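Local atomic coordinates of hydratase ChsH1 (Mycobacterium tuberculosis, PDB entry 4W78), a protein that catalyses, together with its partner ChsH2, the hydration of a steroid enoyl-CoA during breakdown of the cholesterol side chain. Residues A[90-94]-A[95-99]; A[41-44]-A[45-48]; A[64-67]-A[68-71]. All blocks are in the same frame, centred on the assembly; numbering follows the deposited sequence.

Overall arrangement
The three contacts are local, each joining neighbouring residues of one hotdog-family chain, and they differ with their surroundings. Interaction 1, at the end of helix 85-94, is partly buried and rests on backbone bonds and a pair of aromatic rings. Interaction 2 lies on the opposite side of the chain's centre, with its centre about 43 Å from that of interaction 1; here the loop 41-48 is organised by polar side chains and a water. Interaction 3 is the most buried, where the 3-10 segment 64-66 runs into helix 67-70, largely through apolar side chains; its centre is about 16 Å from that of interaction 2, which it touches through Tyr46 and Pro64. ChsH2 reaches interactions 2 and 3, but no other chain touches interaction 1.

Interaction 1 of 3, residues A[90-94]-A[95-99]; sequences KLFDD and AGYIG
The rings of Phe92 and Tyr97 meet at the end of helix 85-94, with CD2 of Tyr97 set at the edge of the Phe92 ring, 4.0 Å from Phe92 CD1. The edge of the tyrosine ring also faces the helix, since the carbonyl O of Phe92 lies in its plane, 3.7 Å from Tyr97 CD2. Trp140 meets both rings, edge-to-face with Tyr97, while Lys166 makes a cation-pi contact with the tyrosine. Tyr97 OH is hydrogen-bonded to Glu138.

The backbone beneath forms a Schellman motif. Gly96 N donates to Asp93 O over 3.0 Å, and Tyr97 N reaches back to Phe92 O at 2.8 Å. Gly96 turns the chain with a positive phi of 99°, at backbone angles that suit glycine, which has no CB to meet the preceding carbonyl O. Ala95 N has two weaker bonds, to the carbonyls of Leu91 and Phe92. With Asp93 CG lying beside its own backbone N (chi1 -78°), OD1 comes within 3.6 Å of Ile98 CA and forms a salt bridge with Lys164. On the exposed side Lys90 NZ holds the syn lone pair of Asp94 OD2 at 2.6 Å.

Gly96 ends the helix, and the chain continues into strand 99-109. The two carboxylates in the last helical turn are each paired with a lysine, so their negative charge is probably largely offset.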
# COMPACT_ATOMS: atom_id res chain seq x y z
N LYS A 90 16.65 -17.70 -14.99
CA LYS A 90 18.10 -17.83 -15.11
C LYS A 90 18.54 -18.46 -16.43
O LYS A 90 19.46 -17.97 -17.08
CB LYS A 90 18.66 -18.65 -13.94
CG LYS A 90 20.18 -18.80 -13.94
CD LYS A 90 20.88 -17.46 -13.72
CE LYS A 90 22.31 -17.64 -13.21
NZ LYS A 90 23.13 -18.55 -14.07
N LEU A 91 17.87 -19.54 -16.83
CA LEU A 91 18.15 -20.21 -18.09
C LEU A 91 18.11 -19.22 -19.25
O LEU A 91 19.06 -19.13 -20.02
CB LEU A 91 17.13 -21.33 -18.32
CG LEU A 91 17.23 -22.15 -19.60
CD1 LEU A 91 18.52 -22.98 -19.60
CD2 LEU A 91 16.00 -23.04 -19.77
N PHE A 92 17.01 -18.47 -19.35
CA PHE A 92 16.84 -17.54 -20.48
C PHE A 92 17.70 -16.29 -20.41
O PHE A 92 18.18 -15.80 -21.45
CB PHE A 92 15.36 -17.22 -20.71
CG PHE A 92 14.60 -18.37 -21.30
CD1 PHE A 92 14.80 -18.72 -22.62
CD2 PHE A 92 13.75 -19.14 -20.52
CE1 PHE A 92 14.13 -19.80 -23.17
CE2 PHE A 92 13.07 -20.22 -21.07
CZ PHE A 92 13.26 -20.55 -22.39
N ASP A 93 17.93 -15.78 -19.21
CA ASP A 93 18.88 -14.68 -19.03
C ASP A 93 20.27 -15.08 -19.52
O ASP A 93 20.96 -14.29 -20.19
CB ASP A 93 18.96 -14.26 -17.56
CG ASP A 93 17.79 -13.41 -17.13
OD1 ASP A 93 17.00 -12.99 -18.00
OD2 ASP A 93 17.66 -13.15 -15.91
N ASP A 94 20.67 -16.30 -19.18
CA ASP A 94 22.00 -16.79 -19.54
C ASP A 94 22.15 -16.95 -21.04
O ASP A 94 23.26 -16.85 -21.59
CB ASP A 94 22.29 -18.12 -18.84
CG ASP A 94 22.64 -17.94 -17.38
OD1 ASP A 94 22.96 -16.80 -16.98
OD2 ASP A 94 22.60 -18.94 -16.62
N ALA A 95 21.04 -17.21 -21.72
CA ALA A 95 21.04 -17.37 -23.16
C ALA A 95 20.85 -16.04 -23.88
O ALA A 95 20.72 -16.00 -25.10
CB ALA A 95 19.96 -18.36 -23.58
N GLY A 96 20.81 -14.95 -23.11
CA GLY A 96 20.77 -13.61 -23.68
C GLY A 96 19.40 -12.97 -23.73
O GLY A 96 19.27 -11.79 -24.09
N TYR A 97 18.37 -13.73 -23.38
CA TYR A 97 17.01 -13.22 -23.44
C TYR A 97 16.68 -12.48 -22.14
O TYR A 97 15.86 -12.92 -21.36
CB TYR A 97 16.01 -14.37 -23.66
CG TYR A 97 16.28 -15.15 -24.93
CD1 TYR A 97 15.76 -14.74 -26.15
CD2 TYR A 97 17.06 -16.31 -24.90
CE1 TYR A 97 16.00 -15.46 -27.31
CE2 TYR A 97 17.30 -17.03 -26.06
CZ TYR A 97 16.77 -16.60 -27.26
OH TYR A 97 17.01 -17.32 -28.41
N ILE A 98 17.33 -11.34 -21.94
CA ILE A 98 17.27 -10.64 -20.66
C ILE A 98 16.02 -9.79 -20.47
O ILE A 98 15.67 -9.42 -19.35
CB ILE A 98 18.53 -9.77 -20.43
CG1 ILE A 98 18.75 -8.84 -21.62
CG2 ILE A 98 19.73 -10.66 -20.21
CD1 ILE A 98 20.03 -8.02 -21.55
N GLY A 99 15.33 -9.50 -21.57
CA GLY A 99 14.09 -8.75 -21.50
C GLY A 99 12.94 -9.62 -21.07
O GLY A 99 12.98 -10.84 -21.26

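Interaction 2 of 3, residues A[41-44]-A[45-48]; sequences DRNP and IYVD
Asn43 packs across Tyr46 on the close side of this turn: its CB stands 3.6 Å from Tyr46 CE2 and its CG lies over one face of the ring, with amide and ring planes 50° apart. Its CG is swung anti to the backbone N (chi1 -167°), which brings OD1 round to the backbone of Ile45. There OD1 accepts a weak but nearly straight bond from Ile45 N at 3.3 Å, and Ile45 CG1 lies 3.4 Å from the same oxygen. Asp41 comes to the ring from another direction, its OD2 in the ring plane at the edge and its carboxylate almost perpendicular to the ring.

A water ties the three polar ends together. It donates to Asp41 OD2 at 2.6 Å, accepts from Asn43 ND2, and is hydrogen-bonded to Tyr46 OH. The other carboxylate oxygen, Asp41 OD1, takes the backbone N of Asn43 at 3.0 Å, making an Asx turn that leads into the short 3-10 segment. This loop joins helix 29-39 to helix 49-54 in the hotdog-family chain, and ChsH2 packs against it, with Pro69 of that chain on Asn43 and Ile45.

The more solvent-exposed side is made by Pro44, Val47 and Asp48, and is held mainly by backbone bonds to Pro44 O. This oxygen takes Val47 N at 3.1 Å and, weakly, Asp48 N, while Val47, an exposed residue, brings CG2 to 3.6 Å from Pro44 O. Asp48 turns its carboxylate to the following helix as N-cap, with OD1 weakly bonded to the backbone N atoms of Ala50 and Ala51.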
# COMPACT_ATOMS: atom_id res chain seq x y z
N ASP A 41 -13.95 0.46 -6.71
CA ASP A 41 -15.07 -0.46 -6.89
C ASP A 41 -16.02 -0.38 -5.71
O ASP A 41 -15.68 -0.81 -4.60
CB ASP A 41 -14.56 -1.90 -7.05
CG ASP A 41 -15.65 -2.86 -7.50
OD1 ASP A 41 -16.85 -2.50 -7.39
OD2 ASP A 41 -15.32 -3.97 -7.96
N ARG A 42 -17.21 0.16 -5.96
CA ARG A 42 -18.17 0.41 -4.89
C ARG A 42 -19.13 -0.76 -4.63
O ARG A 42 -20.11 -0.60 -3.89
CB ARG A 42 -18.97 1.69 -5.19
CG ARG A 42 -18.14 2.96 -5.11
CD ARG A 42 -19.00 4.20 -5.32
NE ARG A 42 -18.22 5.43 -5.17
CZ ARG A 42 -18.71 6.65 -5.37
NH1 ARG A 42 -19.97 6.81 -5.75
NH2 ARG A 42 -17.93 7.71 -5.21
N ASN A 43 -18.86 -1.92 -5.24
CA ASN A 43 -19.70 -3.11 -5.06
C ASN A 43 -19.91 -3.38 -3.57
O ASN A 43 -18.94 -3.63 -2.84
CB ASN A 43 -19.04 -4.30 -5.74
CG ASN A 43 -19.97 -5.50 -5.88
OD1 ASN A 43 -20.96 -5.64 -5.15
ND2 ASN A 43 -19.64 -6.38 -6.82
N PRO A 44 -21.16 -3.34 -3.11
CA PRO A 44 -21.38 -3.40 -1.66
C PRO A 44 -21.10 -4.77 -1.04
O PRO A 44 -20.95 -4.85 0.17
CB PRO A 44 -22.87 -3.05 -1.52
CG PRO A 44 -23.47 -3.47 -2.81
CD PRO A 44 -22.42 -3.11 -3.84
N ILE A 45 -21.03 -5.82 -1.85
CA ILE A 45 -20.81 -7.15 -1.29
C ILE A 45 -19.42 -7.32 -0.68
O ILE A 45 -19.19 -8.25 0.07
CB ILE A 45 -21.06 -8.27 -2.32
CG1 ILE A 45 -19.92 -8.34 -3.35
CG2 ILE A 45 -22.43 -8.10 -2.99
CD1 ILE A 45 -20.11 -9.46 -4.38
N TYR A 46 -18.50 -6.40 -0.99
CA TYR A 46 -17.14 -6.49 -0.45
C TYR A 46 -17.00 -5.79 0.89
O TYR A 46 -15.97 -5.92 1.56
CB TYR A 46 -16.13 -5.89 -1.44
CG TYR A 46 -16.18 -6.47 -2.84
CD1 TYR A 46 -16.39 -7.83 -3.05
CD2 TYR A 46 -16.02 -5.65 -3.95
CE1 TYR A 46 -16.44 -8.36 -4.34
CE2 TYR A 46 -16.05 -6.17 -5.24
CZ TYR A 46 -16.26 -7.52 -5.43
OH TYR A 46 -16.31 -8.03 -6.71
N VAL A 47 -18.04 -5.05 1.29
CA VAL A 47 -17.95 -4.20 2.48
C VAL A 47 -19.18 -4.23 3.38
O VAL A 47 -19.16 -3.63 4.46
CB VAL A 47 -17.68 -2.73 2.10
CG1 VAL A 47 -16.30 -2.59 1.43
CG2 VAL A 47 -18.76 -2.20 1.17
N ASP A 48 -20.25 -4.90 2.96
CA ASP A 48 -21.54 -4.87 3.68
C ASP A 48 -22.11 -6.28 3.72
O ASP A 48 -22.48 -6.84 2.69
CB ASP A 48 -22.50 -3.87 2.98
CG ASP A 48 -23.95 -3.92 3.51
OD1 ASP A 48 -24.27 -4.62 4.49
OD2 ASP A 48 -24.78 -3.20 2.93
O HOH W 1 -16.84 -6.03 -8.32

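Interaction 3 of 3, residues A[64-67]-A[68-71]; sequences PAMI and QVWT
Met66 and Trp70 fit together as a bent chain against a broad plate. The methionine folds at its last torsion (chi3 78°), which carries the methyl CE back onto the six-membered ring, 3.7 Å from Trp70 CH2. SD stands obliquely to that ring, 4.8 Å from its centroid, a Met-aromatic contact. Val69 flanks the same methyl, its CG1 lying 4.1 Å from Met66 CE, roughly at right angles to the direction of the ring.

The pyrrole end of the indole is covered by backbone: Met66 O sits over one face, 3.3 Å from Trp70 CD1. This carbonyl also takes weak bonds from Val69 N and Trp70 N, as the 3-10 segment 64-66 passes into the loosely bonded helix 67-70. Near the entry to this helix a water bridges Ala65 O and Gln68 N.

Ile67 faces the sheet of the hotdog-family chain, touching Gln107 and Tyr109 of strand 99-109 and Ala156 of strand 153-165. Trp35 of helix 29-39 packs against Met66 and Val69. ChsH2 closes over another part of the surface, where Gln60 of that chain accepts from Ala65 N and its Arg28 binds Val69 O.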
# COMPACT_ATOMS: atom_id res chain seq x y z
N PRO A 64 -13.08 -11.34 -6.41
CA PRO A 64 -12.37 -12.46 -7.03
C PRO A 64 -10.99 -12.05 -7.55
O PRO A 64 -10.02 -12.80 -7.39
CB PRO A 64 -13.29 -12.86 -8.18
CG PRO A 64 -14.66 -12.51 -7.65
CD PRO A 64 -14.48 -11.24 -6.86
N ALA A 65 -10.92 -10.85 -8.12
CA ALA A 65 -9.68 -10.34 -8.71
C ALA A 65 -8.58 -10.06 -7.69
O ALA A 65 -7.47 -9.72 -8.08
CB ALA A 65 -9.96 -9.09 -9.54
N MET A 66 -8.89 -10.17 -6.40
CA MET A 66 -7.85 -10.11 -5.37
C MET A 66 -7.08 -11.41 -5.14
O MET A 66 -6.15 -11.43 -4.32
CB MET A 66 -8.42 -9.65 -4.01
CG MET A 66 -8.72 -8.16 -3.95
SD MET A 66 -9.04 -7.62 -2.25
CE MET A 66 -7.38 -7.54 -1.59
N ILE A 67 -7.40 -12.49 -5.86
CA ILE A 67 -6.79 -13.79 -5.54
C ILE A 67 -5.26 -13.74 -5.52
O ILE A 67 -4.64 -14.24 -4.59
CB ILE A 67 -7.31 -14.95 -6.42
CG1 ILE A 67 -6.79 -16.30 -5.89
CG2 ILE A 67 -6.92 -14.78 -7.89
CD1 ILE A 67 -7.38 -16.68 -4.55
N GLN A 68 -4.65 -13.08 -6.50
CA GLN A 68 -3.20 -13.03 -6.58
C GLN A 68 -2.61 -12.10 -5.51
O GLN A 68 -1.45 -12.24 -5.14
CB GLN A 68 -2.79 -12.58 -7.98
CG GLN A 68 -1.34 -12.76 -8.34
CD GLN A 68 -1.10 -12.53 -9.83
OE1 GLN A 68 -2.02 -12.54 -10.63
NE2 GLN A 68 0.15 -12.32 -10.19
N VAL A 69 -3.41 -11.15 -5.02
CA VAL A 69 -2.92 -10.22 -4.00
C VAL A 69 -2.54 -10.95 -2.71
O VAL A 69 -1.51 -10.65 -2.10
CB VAL A 69 -3.99 -9.14 -3.70
CG1 VAL A 69 -3.50 -8.18 -2.65
CG2 VAL A 69 -4.32 -8.40 -4.99
N TRP A 70 -3.34 -11.94 -2.33
CA TRP A 70 -3.12 -12.60 -1.05
C TRP A 70 -1.75 -13.24 -0.98
O TRP A 70 -1.11 -13.24 0.09
CB TRP A 70 -4.20 -13.64 -0.77
CG TRP A 70 -5.58 -13.06 -0.86
CD1 TRP A 70 -6.55 -13.40 -1.76
CD2 TRP A 70 -6.12 -12.00 -0.07
NE1 TRP A 70 -7.66 -12.62 -1.56
CE2 TRP A 70 -7.43 -11.76 -0.53
CE3 TRP A 70 -5.62 -11.23 1.00
CZ2 TRP A 70 -8.24 -10.78 0.02
CZ3 TRP A 70 -6.43 -10.25 1.54
CH2 TRP A 70 -7.74 -10.04 1.06
N THR A 71 -1.28 -13.75 -2.12
CA THR A 71 -0.04 -14.52 -2.12
C THR A 71 1.17 -13.77 -2.69
O THR A 71 2.24 -14.35 -2.87
CB THR A 71 -0.20 -15.87 -2.85
OG1 THR A 71 -0.87 -15.66 -4.09
CG2 THR A 71 -1.06 -16.83 -2.02
O HOH W 2 -5.91 -11.68 -8.92